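Local coordinates for protein 3-hydroxyacyl-thioester dehydratase X (Mycobacterium tuberculosis, PDB 4OOB) that catalyses the reversible hydration of trans-2-enoyl-CoA to (3R)-3-hydroxyacyl-CoA, with a preference for C8 to C12 chains, at residues Asp60-Ala65 with Gly169-Ile174; Asp85-Arg90 with Thr109-Gly114; Arg163-Gly168 with Ile190-Phe195. One frame throughout, in Å; residues are numbered along the deposited sequence.

Overall arrangement
From the N terminus, the chain first enters contact 1 with 60-65, between helix 43-57 and strand 69-77. It then runs through contact 2, where 85-90 and 109-114 pair as arms of a beta hairpin. This short closure lies wholly within the long one of contact 1, yet the two do not touch. Next comes 163-168 of contact 3, followed at once by 169-174, which completes contact 1. Segment 190-195 then closes contact 3. Contacts 1 and 3 therefore cross, and they also touch, through a probable I190 N to I174 O hydrogen bond. Contact 1 ties the loop before strand 69-77 to the loop after helix 158-167. Contact 3 packs helix 158-167 on the start of helix 193-199.

Contact 1: residues Asp60-Ala65 with Gly169-Ile174; sequences DFPFAA and GDHNPI
D170 turns its carboxylate toward the backbone of F63 and A64. Its CG stands anti to the backbone N (chi1 177°), and the carboxylate end comes nearer to 60-65. D170 OD1 is gripped by two backbone N-H groups. A64 N gives a nearly straight bond of 2.9 Å to D170 OD1, from well above the carboxylate plane. N172 N donates to the same oxygen nearly along its C-O axis, and this bond makes an Asx turn. The two donors come from opposite faces of the plane, which should restrict rotation of the carboxylate. D170 OD2 lies beside A64 CB at 3.5 Å.

F63 and H171 cross obliquely. H171 CB meets the F63 ring at CD1 and CE1, and the closest approach is 3.4 Å between H171 CB and F63 CD1. H171 O lies at the edge of the same ring, in its plane. P62 O holds H171 in two places. H171 N donates to P62 O at 2.9 Å and 165°. The imidazole adds a weak bond from ND1, with P62 O at the ring edge. P62 itself is the centre of an inverse gamma turn, closed by a weak F63 N to F61 O bond. Further along, N172 CB packs on A64 O at 3.3 Å. N172 ND2 approaches A65 O, but the angle is too poor for a hydrogen bond.

The sequence GDHNPI fits part of the hydratase 2 motif of MaoC-like enzymes. D170 sits where relatives carry the catalytic aspartate, consistent with a place in the active site.

Segment 60-65 follows helix 43-57, whose F49 touches both A64 and D170. Segment 169-174 joins helix 158-167 to helix 178-183, while 60-65 leads on to strand 69-77.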
loop_
_atom_site.group_PDB
_atom_site.type_symbol
_atom_site.label_atom_id
_atom_site.label_comp_id
_atom_site.label_asym_id
_atom_site.label_seq_id
_atom_site.Cartn_x
_atom_site.Cartn_y
_atom_site.Cartn_z
ATOM N N ASP A 60 -19.722 -3.851 1.578
ATOM C CA ASP A 60 -18.603 -3.544 0.661
ATOM C C ASP A 60 -17.534 -2.511 1.198
ATOM O O ASP A 60 -16.342 -2.631 0.824
ATOM C CB ASP A 60 -19.077 -3.296 -0.792
ATOM C CG ASP A 60 -18.063 -3.825 -1.838
ATOM O OD1 ASP A 60 -18.268 -4.881 -2.457
ATOM O OD2 ASP A 60 -17.014 -3.190 -2.028
ATOM N N PHE A 61 -17.921 -1.570 2.083
ATOM C CA PHE A 61 -16.922 -0.732 2.900
ATOM C C PHE A 61 -15.512 -0.336 2.295
ATOM O O PHE A 61 -14.511 -1.046 2.463
ATOM C CB PHE A 61 -16.688 -1.450 4.248
ATOM C CG PHE A 61 -16.405 -0.536 5.405
ATOM C CD1 PHE A 61 -17.402 0.241 5.942
ATOM C CD2 PHE A 61 -15.143 -0.512 6.007
ATOM C CE1 PHE A 61 -17.155 1.061 7.020
ATOM C CE2 PHE A 61 -14.888 0.295 7.105
ATOM C CZ PHE A 61 -15.889 1.092 7.614
ATOM N N PRO A 62 -15.415 0.799 1.603
ATOM C CA PRO A 62 -14.154 1.293 1.031
ATOM C C PRO A 62 -13.326 2.212 2.035
ATOM O O PRO A 62 -13.170 3.439 1.843
ATOM C CB PRO A 62 -14.662 2.094 -0.170
ATOM C CG PRO A 62 -15.868 2.779 0.413
ATOM C CD PRO A 62 -16.510 1.746 1.336
ATOM N N PHE A 63 -12.861 1.580 3.116
ATOM C CA PHE A 63 -12.089 2.230 4.177
ATOM C C PHE A 63 -11.344 1.107 4.866
ATOM O O PHE A 63 -11.911 0.027 5.124
ATOM C CB PHE A 63 -12.920 2.919 5.302
ATOM C CG PHE A 63 -14.148 3.688 4.858
ATOM C CD1 PHE A 63 -14.141 5.073 4.803
ATOM C CD2 PHE A 63 -15.351 3.027 4.621
ATOM C CE1 PHE A 63 -15.263 5.774 4.449
ATOM C CE2 PHE A 63 -16.496 3.726 4.256
ATOM C CZ PHE A 63 -16.448 5.102 4.160
ATOM N N ALA A 64 -10.091 1.385 5.216
ATOM C CA ALA A 64 -9.391 0.578 6.193
ATOM C C ALA A 64 -10.047 1.000 7.487
ATOM O O ALA A 64 -10.584 2.102 7.583
ATOM C CB ALA A 64 -7.897 0.875 6.189
ATOM N N ALA A 65 -10.057 0.108 8.467
ATOM C CA ALA A 65 -10.667 0.442 9.772
ATOM C C ALA A 65 -9.968 1.688 10.242
ATOM O O ALA A 65 -8.730 1.907 9.984
ATOM C CB ALA A 65 -10.515 -0.689 10.805
ATOM N N GLY A 169 -9.439 3.264 -3.291
ATOM C CA GLY A 169 -10.280 2.317 -2.528
ATOM C C GLY A 169 -10.232 2.321 -0.991
ATOM O O GLY A 169 -10.672 1.318 -0.365
ATOM N N ASP A 170 -9.698 3.401 -0.382
ATOM C CA ASP A 170 -9.532 3.471 1.089
ATOM C C ASP A 170 -9.741 4.914 1.524
ATOM O O ASP A 170 -8.861 5.733 1.316
ATOM C CB ASP A 170 -8.147 2.964 1.502
ATOM C CG ASP A 170 -7.876 3.083 3.019
ATOM O OD1 ASP A 170 -8.796 3.554 3.736
ATOM O OD2 ASP A 170 -6.751 2.724 3.495
ATOM N N HIS A 171 -10.926 5.210 2.082
ATOM C CA HIS A 171 -11.265 6.526 2.651
ATOM C C HIS A 171 -11.089 6.622 4.205
ATOM O O HIS A 171 -11.668 7.490 4.808
ATOM C CB HIS A 171 -12.733 6.918 2.320
ATOM C CG HIS A 171 -12.992 7.223 0.871
ATOM N ND1 HIS A 171 -13.310 6.250 -0.064
ATOM C CD2 HIS A 171 -13.015 8.399 0.205
ATOM C CE1 HIS A 171 -13.483 6.812 -1.241
ATOM N NE2 HIS A 171 -13.331 8.116 -1.095
ATOM N N ASN A 172 -10.316 5.740 4.824
ATOM C CA ASN A 172 -10.035 5.807 6.272
ATOM C C ASN A 172 -9.662 7.248 6.590
ATOM O O ASN A 172 -8.645 7.774 6.082
ATOM C CB ASN A 172 -8.937 4.789 6.616
ATOM C CG ASN A 172 -8.385 4.911 8.018
ATOM O OD1 ASN A 172 -8.896 5.599 8.826
ATOM N ND2 ASN A 172 -7.289 4.214 8.278
ATOM N N PRO A 173 -10.532 7.930 7.375
ATOM C CA PRO A 173 -10.422 9.381 7.620
ATOM C C PRO A 173 -9.228 9.865 8.439
ATOM O O PRO A 173 -9.127 11.100 8.696
ATOM C CB PRO A 173 -11.716 9.712 8.353
ATOM C CG PRO A 173 -12.162 8.454 8.988
ATOM C CD PRO A 173 -11.593 7.316 8.198
ATOM N N ILE A 174 -8.362 8.960 8.908
ATOM C CA ILE A 174 -7.107 9.433 9.534
ATOM C C ILE A 174 -6.163 10.047 8.494
ATOM O O ILE A 174 -5.235 10.714 8.860
ATOM C CB ILE A 174 -6.314 8.354 10.264
ATOM C CG1 ILE A 174 -5.764 7.354 9.210
ATOM C CG2 ILE A 174 -7.149 7.648 11.339
ATOM C CD1 ILE A 174 -5.039 6.183 9.801
#

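Contact 2: residues Asp85-Arg90 with Thr109-Gly114; sequences DAVGVR and TNVSVG
The R90 and N110 side chains run side by side, pointing the same way, and their guanidinium and amide planes are 14° apart. N110 CB lies over one face of the guanidinium, with R90 NH2 at 3.7 Å from N110 CB. R90 NH1 comes within 3.5 Å of N110 ND2, a close approach of two donors with no hydrogen bond. The R90 chain bends at chi3 (-14°), which brings NE round and starts the turn toward N110. N110 OD1 accepts from H120 ND1, outside the pair. N110 ND2 donates to a water at 3.0 Å, and that water in turn gives a weak bond to R90 O.

The two segments belong to one antiparallel hairpin, strands 86-99 and 102-113. It is part of the large sheet of the hotdog fold, which packs against helix 43-57. G88 with S112 and R90 with N110 are hydrogen-bonded pairs. G88 N to S112 O is 2.7 Å, and N110 N to R90 O is 2.8 Å. V89 with V111 is the non-hydrogen-bonded pair between them.

V89 and V111 project from the sheet face opposite to R90, N110 and S112. V87 CG1 meets V111 CG1 at 3.8 Å, the two side chains slanting across each other. V87 touches L47 and V111 touches T48, both on helix 43-57. D85 crosses V113 at about a right angle, with D85 OD2 at 3.7 Å from V113 CG2. The same oxygen makes a salt bridge with R79 and accepts from A82 N. The backbones of V87 and V89 hydrogen-bond to L17 and V14 of strand 12-18, and that of V111 to A118 and W119 of strand 116-128.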
loop_
_atom_site.group_PDB
_atom_site.type_symbol
_atom_site.label_atom_id
_atom_site.label_comp_id
_atom_site.label_asym_id
_atom_site.label_seq_id
_atom_site.Cartn_x
_atom_site.Cartn_y
_atom_site.Cartn_z
ATOM N N ASP A 85 -8.402 -6.196 -19.271
ATOM C CA ASP A 85 -8.805 -7.408 -18.550
ATOM C C ASP A 85 -9.973 -7.172 -17.593
ATOM O O ASP A 85 -10.161 -6.083 -17.063
ATOM C CB ASP A 85 -7.643 -7.957 -17.747
ATOM C CG ASP A 85 -6.564 -8.529 -18.602
ATOM O OD1 ASP A 85 -6.840 -8.908 -19.754
ATOM O OD2 ASP A 85 -5.431 -8.646 -18.106
ATOM N N ALA A 86 -10.782 -8.204 -17.410
ATOM C CA ALA A 86 -11.676 -8.303 -16.255
ATOM C C ALA A 86 -10.970 -9.304 -15.319
ATOM O O ALA A 86 -10.181 -10.130 -15.819
ATOM C CB ALA A 86 -13.045 -8.809 -16.693
ATOM N N VAL A 87 -11.196 -9.241 -13.997
ATOM C CA VAL A 87 -10.422 -10.104 -13.060
ATOM C C VAL A 87 -11.222 -10.937 -12.072
ATOM O O VAL A 87 -12.253 -10.503 -11.591
ATOM C CB VAL A 87 -9.357 -9.306 -12.251
ATOM C CG1 VAL A 87 -8.297 -8.742 -13.154
ATOM C CG2 VAL A 87 -9.968 -8.229 -11.387
ATOM N N GLY A 88 -10.744 -12.145 -11.781
ATOM C CA GLY A 88 -11.312 -12.948 -10.689
ATOM C C GLY A 88 -10.602 -12.497 -9.426
ATOM O O GLY A 88 -9.411 -12.245 -9.438
ATOM N N VAL A 89 -11.324 -12.374 -8.333
ATOM C CA VAL A 89 -10.730 -11.957 -7.073
ATOM C C VAL A 89 -11.126 -12.928 -5.970
ATOM O O VAL A 89 -12.282 -13.241 -5.775
ATOM C CB VAL A 89 -11.193 -10.526 -6.706
ATOM C CG1 VAL A 89 -10.584 -10.055 -5.405
ATOM C CG2 VAL A 89 -10.830 -9.557 -7.802
ATOM N N ARG A 90 -10.145 -13.394 -5.226
ATOM C CA ARG A 90 -10.409 -14.141 -4.015
ATOM C C ARG A 90 -9.546 -13.559 -2.907
ATOM O O ARG A 90 -8.373 -13.370 -3.118
ATOM C CB ARG A 90 -10.082 -15.626 -4.197
ATOM C CG ARG A 90 -10.567 -16.523 -3.043
ATOM C CD ARG A 90 -9.934 -17.920 -3.099
ATOM N NE ARG A 90 -9.342 -18.017 -4.422
ATOM C CZ ARG A 90 -8.062 -18.254 -4.721
ATOM N NH1 ARG A 90 -7.159 -18.618 -3.774
ATOM N NH2 ARG A 90 -7.724 -18.182 -6.027
ATOM N N THR A 109 -4.735 -11.802 -1.059
ATOM C CA THR A 109 -5.557 -11.613 -2.235
ATOM C C THR A 109 -4.921 -12.256 -3.492
ATOM O O THR A 109 -3.709 -12.092 -3.774
ATOM C CB THR A 109 -5.841 -10.115 -2.460
ATOM O OG1 THR A 109 -6.565 -9.620 -1.348
ATOM C CG2 THR A 109 -6.704 -9.863 -3.650
ATOM N N ASN A 110 -5.779 -12.979 -4.214
ATOM C CA ASN A 110 -5.460 -13.627 -5.484
ATOM C C ASN A 110 -6.329 -13.004 -6.582
ATOM O O ASN A 110 -7.578 -13.106 -6.548
ATOM C CB ASN A 110 -5.721 -15.147 -5.410
ATOM C CG ASN A 110 -4.592 -15.905 -4.697
ATOM O OD1 ASN A 110 -3.603 -16.259 -5.320
ATOM N ND2 ASN A 110 -4.724 -16.115 -3.377
ATOM N N VAL A 111 -5.648 -12.380 -7.548
ATOM C CA VAL A 111 -6.275 -11.742 -8.693
ATOM C C VAL A 111 -5.977 -12.546 -9.966
ATOM O O VAL A 111 -4.822 -12.693 -10.379
ATOM C CB VAL A 111 -5.768 -10.297 -8.833
ATOM C CG1 VAL A 111 -6.238 -9.651 -10.145
ATOM C CG2 VAL A 111 -6.209 -9.470 -7.638
ATOM N N SER A 112 -7.032 -13.082 -10.574
ATOM C CA SER A 112 -6.896 -13.972 -11.726
ATOM C C SER A 112 -7.407 -13.342 -13.005
ATOM O O SER A 112 -8.338 -12.524 -12.988
ATOM C CB SER A 112 -7.675 -15.250 -11.504
ATOM O OG SER A 112 -7.045 -15.968 -10.473
ATOM N N VAL A 113 -6.753 -13.741 -14.085
ATOM C CA VAL A 113 -7.188 -13.542 -15.461
ATOM C C VAL A 113 -7.233 -14.922 -16.119
ATOM O O VAL A 113 -6.227 -15.668 -16.136
ATOM C CB VAL A 113 -6.229 -12.635 -16.231
ATOM C CG1 VAL A 113 -6.653 -12.537 -17.706
ATOM C CG2 VAL A 113 -6.198 -11.254 -15.579
ATOM N N GLY A 114 -8.415 -15.271 -16.620
ATOM C CA GLY A 114 -8.734 -16.655 -16.956
ATOM C C GLY A 114 -8.737 -17.463 -15.685
ATOM O O GLY A 114 -9.219 -17.006 -14.650
HETATM O O HOH W 1 -6.614 -15.531 -1.103
#

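Contact 3: residues Arg163-Gly168 with Ile190-Phe195; sequences RYAAVG and IAHGMF
The Y164 ring meets H192 with its edge and F195 with its face, and the three form a buried aromatic cluster. Two of the contacts are edge-to-face. The edge of Y164 points at the face of H192, with planes at 75° and Y164 CD2 over the centre of the imidazole, 3.5 Å from H192 CD2. F195 in turn directs its edge at the face of Y164, in an offset T-shaped pair. CG of Y164 is anti to its backbone N (chi1 -178°), and the side chain leaves its helix toward segment 190-195.

In a CH-pi contact, F195 CB sits over the Y164 ring, 4.0 Å from its centroid. H192 occupies the N-cap position of helix 193-199. Its ring also stacks on H175, which matches the catalytic histidine of the hydratase 2 motif in relatives. The cluster thus probably adjoins the active site of this MaoC-like hotdog domain.

Y164 CD1 and F195 CD1 make the apolar contact, at 3.7 Å. A165 CB to H192 NE2 and M194 CB to Y164 OH are van der Waals contacts. A water lies close to Y164 OH and M194 O, but its very short M194 O distance leaves the bridge doubtful.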
loop_
_atom_site.group_PDB
_atom_site.type_symbol
_atom_site.label_atom_id
_atom_site.label_comp_id
_atom_site.label_asym_id
_atom_site.label_seq_id
_atom_site.Cartn_x
_atom_site.Cartn_y
_atom_site.Cartn_z
ATOM N N ARG A 163 -7.059 13.497 -2.665
ATOM C CA ARG A 163 -7.267 12.959 -4.029
ATOM C C ARG A 163 -7.008 11.452 -4.120
ATOM O O ARG A 163 -7.752 10.738 -4.795
ATOM C CB ARG A 163 -6.419 13.672 -5.104
ATOM C CG ARG A 163 -7.054 14.888 -5.730
ATOM C CD ARG A 163 -6.561 15.040 -7.178
ATOM N NE ARG A 163 -5.170 15.436 -7.176
ATOM C CZ ARG A 163 -4.233 15.090 -8.068
ATOM N NH1 ARG A 163 -4.465 14.285 -9.104
ATOM N NH2 ARG A 163 -3.012 15.571 -7.897
ATOM N N TYR A 164 -5.927 10.997 -3.483
ATOM C CA TYR A 164 -5.594 9.561 -3.434
ATOM C C TYR A 164 -6.741 8.735 -2.809
ATOM O O TYR A 164 -7.057 7.629 -3.251
ATOM C CB TYR A 164 -4.279 9.306 -2.660
ATOM C CG TYR A 164 -3.970 7.834 -2.698
ATOM C CD1 TYR A 164 -3.578 7.213 -3.882
ATOM C CD2 TYR A 164 -4.207 7.036 -1.595
ATOM C CE1 TYR A 164 -3.378 5.828 -3.925
ATOM C CE2 TYR A 164 -4.028 5.668 -1.644
ATOM C CZ TYR A 164 -3.604 5.053 -2.779
ATOM O OH TYR A 164 -3.413 3.642 -2.785
ATOM N N ALA A 165 -7.399 9.286 -1.790
ATOM C CA ALA A 165 -8.506 8.557 -1.153
ATOM C C ALA A 165 -9.599 8.228 -2.149
ATOM O O ALA A 165 -10.064 7.078 -2.204
ATOM C CB ALA A 165 -9.072 9.361 0.004
ATOM N N ALA A 166 -10.024 9.238 -2.908
ATOM C CA ALA A 166 -11.033 9.057 -3.984
ATOM C C ALA A 166 -10.673 7.975 -5.045
ATOM O O ALA A 166 -11.526 7.280 -5.600
ATOM C CB ALA A 166 -11.282 10.401 -4.682
ATOM N N VAL A 167 -9.393 7.811 -5.285
ATOM C CA VAL A 167 -8.953 6.966 -6.365
ATOM C C VAL A 167 -8.536 5.564 -5.927
ATOM O O VAL A 167 -8.768 4.680 -6.675
ATOM C CB VAL A 167 -7.850 7.710 -7.147
ATOM C CG1 VAL A 167 -7.364 6.912 -8.334
ATOM C CG2 VAL A 167 -8.386 9.050 -7.612
ATOM N N GLY A 168 -8.042 5.357 -4.703
ATOM C CA GLY A 168 -7.393 4.120 -4.268
ATOM C C GLY A 168 -8.122 3.139 -3.300
ATOM O O GLY A 168 -7.489 2.253 -2.560
ATOM N N ILE A 190 -2.325 11.633 7.981
ATOM C CA ILE A 190 -1.145 10.921 7.506
ATOM C C ILE A 190 -1.424 10.333 6.129
ATOM O O ILE A 190 -2.555 10.084 5.828
ATOM C CB ILE A 190 -0.683 9.816 8.500
ATOM C CG1 ILE A 190 -1.681 8.685 8.498
ATOM C CG2 ILE A 190 -0.457 10.414 9.893
ATOM C CD1 ILE A 190 -1.499 7.565 9.493
ATOM N N ALA A 191 -0.383 10.145 5.304
ATOM C CA ALA A 191 -0.527 9.508 3.999
ATOM C C ALA A 191 -0.880 8.053 4.183
ATOM O O ALA A 191 -0.403 7.426 5.102
ATOM C CB ALA A 191 0.764 9.593 3.193
ATOM N N HIS A 192 -1.667 7.525 3.268
ATOM C CA HIS A 192 -1.854 6.057 3.155
ATOM C C HIS A 192 -0.524 5.383 2.829
ATOM O O HIS A 192 0.293 5.932 2.077
ATOM C CB HIS A 192 -2.805 5.677 2.035
ATOM C CG HIS A 192 -4.045 6.489 1.970
ATOM N ND1 HIS A 192 -5.302 5.917 1.953
ATOM C CD2 HIS A 192 -4.237 7.818 1.860
ATOM C CE1 HIS A 192 -6.219 6.868 1.880
ATOM N NE2 HIS A 192 -5.599 8.031 1.836
ATOM N N GLY A 193 -0.295 4.188 3.395
ATOM C CA GLY A 193 0.901 3.440 3.097
ATOM C C GLY A 193 1.005 3.160 1.628
ATOM O O GLY A 193 2.090 3.285 1.061
ATOM N N MET A 194 -0.118 2.821 0.977
ATOM C CA MET A 194 -0.027 2.410 -0.416
ATOM C C MET A 194 0.067 3.619 -1.362
ATOM O O MET A 194 0.345 3.448 -2.538
ATOM C CB MET A 194 -1.201 1.475 -0.805
ATOM C CG MET A 194 -1.144 0.127 -0.104
ATOM S SD MET A 194 0.346 -0.785 -0.516
ATOM C CE MET A 194 0.058 -1.056 -2.266
ATOM N N PHE A 195 -0.207 4.842 -0.882
ATOM C CA PHE A 195 0.136 6.004 -1.707
ATOM C C PHE A 195 1.628 6.020 -1.924
ATOM O O PHE A 195 2.119 6.106 -3.038
ATOM C CB PHE A 195 -0.253 7.345 -1.110
ATOM C CG PHE A 195 0.290 8.498 -1.923
ATOM C CD1 PHE A 195 -0.341 8.895 -3.101
ATOM C CD2 PHE A 195 1.501 9.104 -1.579
ATOM C CE1 PHE A 195 0.199 9.930 -3.915
ATOM C CE2 PHE A 195 2.043 10.130 -2.376
ATOM C CZ PHE A 195 1.372 10.556 -3.537
HETATM O O HOH W 2 -1.435 2.455 -4.057
#